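Local coordinates for ABC transporter, substrate-binding protein (Clostridium perfringens, PDB 4EDP) that probably captures a solute outside the cell and delivers it to the membrane permease of an ABC importer, at residues 111-116 and 275-280; 283-286 and 290-293. All blocks are in the same frame, centred on the assembly; numbering follows the deposited sequence.

Contact 1: 111-116 and 275-280; sequences YSKIPN and NKDLAY
Lys113 runs out from its loop with CG beside the backbone N (chi1 -70°) and stays extended through chi2 and chi3, which carries its methylenes across the ring of Tyr280; a bend at the last torsion, chi4 -74°, then places the ammonium group near Asp277. Tyr280 sets CG trans to its carbonyl carbon (chi1 -84°), directing the ring toward the loop, and its second torsion turns a face to the lysine. Lys113 CD sits over the middle of that face, 3.7 Å from the centroid of the Tyr280 ring and almost on its normal, a CH-pi contact, while Lys113 CB lies 3.7 Å from Tyr280 CD1. Ile114 approaches at the ring edge instead: its CG1, near the ring plane, is 3.8 Å from Tyr280 CD1. Beyond the ring, Lys113 NZ reaches Asp277 OD1 at 3.4 Å, a long salt bridge with only a weak hydrogen bond, at an exposed margin where solvent probably competes. The phenol end of Tyr280 finds its polar partner elsewhere, in the backbone N of Asp110, so the tyrosine ties the start of its helix to the same loop twice. Ile269 of strand 262-269 also packs against Tyr280. Here a 3-10 turn of the loop after helix 94-103 covers the first turns of helix 276-286, within the alpha/beta fold of a periplasmic-binding-protein-type solute receptor.

Contact 2: 283-286 and 290-293; sequences INYA and EVQE
A short helix-helix junction, in which helix 276-286 ends and helix 289-299 begins after two intervening residues, is closed by Val291 and Gln292 packing back on Tyr285 and Ala286. Val291 CG2 lies over one face of the Tyr285 ring, 3.6 Å from its centroid and displaced toward the rim, with Tyr285 CE1 as its nearest ring atom at 3.4 Å. This CH-pi contact depends on the tyrosine's first torsion (chi1 163°), which sets CG opposite the backbone N and swings the ring to the side of the second helix. The same methyl, Val291 CG2, rests 3.3 Å from Tyr285 O, so it is wedged between the ring and the carbonyl of one residue. Gln292 supplies the polar link. Bent at chi2, its side chain brings NE2 to Ala286 O at 3.0 Å in a nearly straight bond (176°), with the acceptor lying in the plane of the glutamine amide. The carbonyl at the end of the first helix is thereby satisfied by a side chain of the next one. NE2 also bonds to Tyr136 O, and OE1 accepts from the backbone N of Val304 and Asn305, which leaves the buried amide gripped at both ends. Around the junction, the Tyr285 hydroxyl bonds to Val53 O and its ring meets Phe57, both on helix 46-61, while Ala286 packs on Ile267 of strand 262-269.

The centres of the two contacts lie about 13 Å apart, on the same side of the centre of the chain, and helix 276-286 belongs to both. Contact 1 comes first in the chain order: its segments are separated by 158 residues, whereas those of contact 2 are separated by three. Between them, Asn284 OD1 accepts a probable hydrogen bond from Asn116 N at 2.8 Å, and Ile114 CD1 packs on Ile283 CG2. One helix therefore receives a distant loop along much of its length, from Asp277 to Asn284, and meets its successor at its C-terminal end, while strand 262-269 of the mixed sheet touches it in both regions.

Contact 1: 111-116 and 275-280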
loop_
_atom_site.group_PDB
_atom_site.type_symbol
_atom_site.label_atom_id
_atom_site.label_comp_id
_atom_site.label_asym_id
_atom_site.label_seq_id
_atom_site.Cartn_x
_atom_site.Cartn_y
_atom_site.Cartn_z
ATOM N N TYR A 111 -12.667 18.729 4.567
ATOM C CA TYR A 111 -11.782 18.936 3.431
ATOM C C TYR A 111 -11.743 20.370 2.898
ATOM O O TYR A 111 -10.917 20.679 2.028
ATOM C CB TYR A 111 -12.043 17.900 2.311
ATOM C CG TYR A 111 -11.355 16.582 2.583
ATOM C CD1 TYR A 111 -11.965 15.586 3.331
ATOM C CD2 TYR A 111 -10.049 16.371 2.157
ATOM C CE1 TYR A 111 -11.307 14.396 3.605
ATOM C CE2 TYR A 111 -9.401 15.201 2.404
ATOM C CZ TYR A 111 -10.016 14.216 3.140
ATOM O OH TYR A 111 -9.323 13.034 3.361
ATOM N N SER A 112 -12.592 21.251 3.419
ATOM C CA SER A 112 -12.532 22.650 2.999
ATOM C C SER A 112 -11.216 23.254 3.540
ATOM O O SER A 112 -10.769 24.303 3.077
ATOM C CB SER A 112 -13.744 23.456 3.482
ATOM O OG SER A 112 -13.743 23.682 4.881
ATOM N N LYS A 113 -10.604 22.566 4.505
ATOM C CA LYS A 113 -9.336 22.987 5.118
ATOM C C LYS A 113 -8.121 22.304 4.496
ATOM O O LYS A 113 -6.981 22.518 4.929
ATOM C CB LYS A 113 -9.374 22.649 6.612
ATOM C CG LYS A 113 -10.320 23.497 7.431
ATOM C CD LYS A 113 -10.453 22.909 8.847
ATOM C CE LYS A 113 -10.776 23.947 9.877
ATOM N NZ LYS A 113 -9.557 24.774 10.149
ATOM N N ILE A 114 -8.355 21.478 3.481
ATOM C CA ILE A 114 -7.282 20.732 2.821
ATOM C C ILE A 114 -7.447 20.934 1.307
ATOM O O ILE A 114 -7.729 19.985 0.562
ATOM C CB ILE A 114 -7.352 19.233 3.196
ATOM C CG1 ILE A 114 -7.516 19.063 4.713
ATOM C CG2 ILE A 114 -6.110 18.455 2.662
ATOM C CD1 ILE A 114 -7.572 17.591 5.192
ATOM N N PRO A 115 -7.216 22.163 0.832
ATOM C CA PRO A 115 -7.429 22.423 -0.594
ATOM C C PRO A 115 -6.561 21.596 -1.528
ATOM O O PRO A 115 -7.004 21.275 -2.636
ATOM C CB PRO A 115 -7.138 23.920 -0.730
ATOM C CG PRO A 115 -6.273 24.238 0.453
ATOM C CD PRO A 115 -6.783 23.374 1.546
ATOM N N ASN A 116 -5.377 21.183 -1.068
ATOM C CA ASN A 116 -4.482 20.376 -1.906
ATOM C C ASN A 116 -5.034 19.007 -2.246
ATOM O O ASN A 116 -4.564 18.370 -3.178
ATOM C CB ASN A 116 -3.070 20.287 -1.307
ATOM C CG ASN A 116 -2.302 21.598 -1.470
ATOM O OD1 ASN A 116 -2.567 22.349 -2.424
ATOM N ND2 ASN A 116 -1.344 21.879 -0.566
ATOM N N ASN A 275 -4.500 20.326 18.871
ATOM C CA ASN A 275 -3.796 21.148 17.893
ATOM C C ASN A 275 -4.339 20.849 16.488
ATOM O O ASN A 275 -3.581 20.687 15.542
ATOM C CB ASN A 275 -2.307 20.790 17.924
ATOM C CG ASN A 275 -1.667 21.028 19.281
ATOM O OD1 ASN A 275 -1.611 22.158 19.761
ATOM N ND2 ASN A 275 -1.136 19.966 19.883
ATOM N N LYS A 276 -5.651 20.789 16.339
ATOM C CA LYS A 276 -6.230 20.414 15.038
ATOM C C LYS A 276 -6.003 21.393 13.885
ATOM O O LYS A 276 -5.802 20.970 12.746
ATOM C CB LYS A 276 -7.704 20.056 15.203
ATOM C CG LYS A 276 -7.881 18.816 16.076
ATOM C CD LYS A 276 -9.333 18.415 16.215
ATOM C CE LYS A 276 -9.475 17.165 17.041
ATOM N NZ LYS A 276 -10.923 16.814 17.206
ATOM N N ASP A 277 -6.017 22.695 14.149
ATOM C CA ASP A 277 -5.775 23.642 13.057
ATOM C C ASP A 277 -4.407 23.386 12.431
ATOM O O ASP A 277 -4.286 23.346 11.203
ATOM C CB ASP A 277 -5.879 25.083 13.539
ATOM C CG ASP A 277 -7.297 25.479 13.849
ATOM O OD1 ASP A 277 -8.220 24.818 13.328
ATOM O OD2 ASP A 277 -7.490 26.456 14.591
ATOM N N LEU A 278 -3.394 23.191 13.276
ATOM C CA LEU A 278 -2.038 22.919 12.814
ATOM C C LEU A 278 -1.994 21.549 12.106
ATOM O O LEU A 278 -1.261 21.364 11.125
ATOM C CB LEU A 278 -1.071 22.922 14.004
ATOM C CG LEU A 278 0.425 22.863 13.707
ATOM C CD1 LEU A 278 0.875 24.132 12.991
ATOM C CD2 LEU A 278 1.235 22.677 14.996
ATOM N N ALA A 279 -2.758 20.592 12.628
ATOM C CA ALA A 279 -2.845 19.250 12.037
ATOM C C ALA A 279 -3.375 19.341 10.604
ATOM O O ALA A 279 -2.835 18.698 9.697
ATOM C CB ALA A 279 -3.739 18.352 12.882
ATOM N N TYR A 280 -4.438 20.127 10.404
ATOM C CA TYR A 280 -4.980 20.319 9.055
ATOM C C TYR A 280 -3.942 20.961 8.133
ATOM O O TYR A 280 -3.796 20.555 6.988
ATOM C CB TYR A 280 -6.240 21.182 9.075
ATOM C CG TYR A 280 -7.505 20.424 9.366
ATOM C CD1 TYR A 280 -8.125 19.688 8.368
ATOM C CD2 TYR A 280 -8.106 20.462 10.617
ATOM C CE1 TYR A 280 -9.294 18.997 8.616
ATOM C CE2 TYR A 280 -9.284 19.770 10.873
ATOM C CZ TYR A 280 -9.870 19.041 9.868
ATOM O OH TYR A 280 -11.038 18.335 10.088
#

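Contact 2: 283-286 and 290-293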
loop_
_atom_site.group_PDB
_atom_site.type_symbol
_atom_site.label_atom_id
_atom_site.label_comp_id
_atom_site.label_asym_id
_atom_site.label_seq_id
_atom_site.Cartn_x
_atom_site.Cartn_y
_atom_site.Cartn_z
ATOM N N ILE A 283 -1.460 18.290 6.998
ATOM C CA ILE A 283 -1.954 17.336 5.986
ATOM C C ILE A 283 -1.971 18.020 4.626
ATOM O O ILE A 283 -1.540 17.446 3.609
ATOM C CB ILE A 283 -3.326 16.740 6.368
ATOM C CG1 ILE A 283 -3.189 15.903 7.644
ATOM C CG2 ILE A 283 -3.918 15.890 5.198
ATOM C CD1 ILE A 283 -4.491 15.243 8.148
ATOM N N ASN A 284 -2.447 19.263 4.602
ATOM C CA ASN A 284 -2.483 20.038 3.366
ATOM C C ASN A 284 -1.070 20.201 2.797
ATOM O O ASN A 284 -0.852 20.103 1.585
ATOM C CB ASN A 284 -3.133 21.401 3.592
ATOM C CG ASN A 284 -3.409 22.125 2.299
ATOM O OD1 ASN A 284 -4.070 21.597 1.408
ATOM N ND2 ASN A 284 -2.926 23.351 2.197
ATOM N N TYR A 285 -0.102 20.422 3.684
ATOM C CA TYR A 285 1.301 20.529 3.303
ATOM C C TYR A 285 1.830 19.210 2.730
ATOM O O TYR A 285 2.503 19.200 1.681
ATOM C CB TYR A 285 2.096 20.966 4.539
ATOM C CG TYR A 285 3.591 20.764 4.524
ATOM C CD1 TYR A 285 4.449 21.699 3.941
ATOM C CD2 TYR A 285 4.154 19.678 5.174
ATOM C CE1 TYR A 285 5.849 21.521 3.968
ATOM C CE2 TYR A 285 5.532 19.490 5.206
ATOM C CZ TYR A 285 6.369 20.412 4.599
ATOM O OH TYR A 285 7.732 20.210 4.641
ATOM N N ALA A 286 1.499 18.096 3.390
ATOM C CA ALA A 286 1.964 16.770 2.940
ATOM C C ALA A 286 1.453 16.405 1.528
ATOM O O ALA A 286 2.099 15.635 0.799
ATOM C CB ALA A 286 1.572 15.688 3.955
ATOM N N GLU A 290 5.003 20.467 -4.001
ATOM C CA GLU A 290 6.411 20.519 -3.600
ATOM C C GLU A 290 6.802 19.362 -2.671
ATOM O O GLU A 290 7.811 18.710 -2.899
ATOM C CB GLU A 290 6.765 21.866 -2.964
ATOM C CG GLU A 290 8.246 21.951 -2.548
ATOM C CD GLU A 290 8.649 23.291 -1.937
ATOM O OE1 GLU A 290 9.792 23.389 -1.436
ATOM O OE2 GLU A 290 7.834 24.239 -1.956
ATOM N N VAL A 291 6.010 19.093 -1.638
ATOM C CA VAL A 291 6.346 18.005 -0.711
ATOM C C VAL A 291 6.236 16.621 -1.387
ATOM O O VAL A 291 7.042 15.721 -1.131
ATOM C CB VAL A 291 5.512 18.072 0.566
ATOM C CG1 VAL A 291 5.817 16.883 1.464
ATOM C CG2 VAL A 291 5.775 19.397 1.301
ATOM N N GLN A 292 5.228 16.453 -2.230
ATOM C CA GLN A 292 5.044 15.215 -2.995
ATOM C C GLN A 292 6.258 14.975 -3.927
ATOM O O GLN A 292 6.716 13.837 -4.086
ATOM C CB GLN A 292 3.718 15.310 -3.760
ATOM C CG GLN A 292 2.474 15.247 -2.843
ATOM C CD GLN A 292 1.990 13.823 -2.578
ATOM O OE1 GLN A 292 1.845 13.040 -3.511
ATOM N NE2 GLN A 292 1.669 13.511 -1.322
ATOM N N GLU A 293 6.764 16.028 -4.555
ATOM C CA GLU A 293 7.953 15.908 -5.416
ATOM C C GLU A 293 9.184 15.560 -4.571
ATOM O O GLU A 293 9.925 14.644 -4.898
ATOM C CB GLU A 293 8.208 17.204 -6.196
ATOM C CG GLU A 293 7.148 17.477 -7.248
ATOM C CD GLU A 293 7.324 18.785 -8.007
ATOM O OE1 GLU A 293 8.071 19.678 -7.542
ATOM O OE2 GLU A 293 6.681 18.913 -9.074
#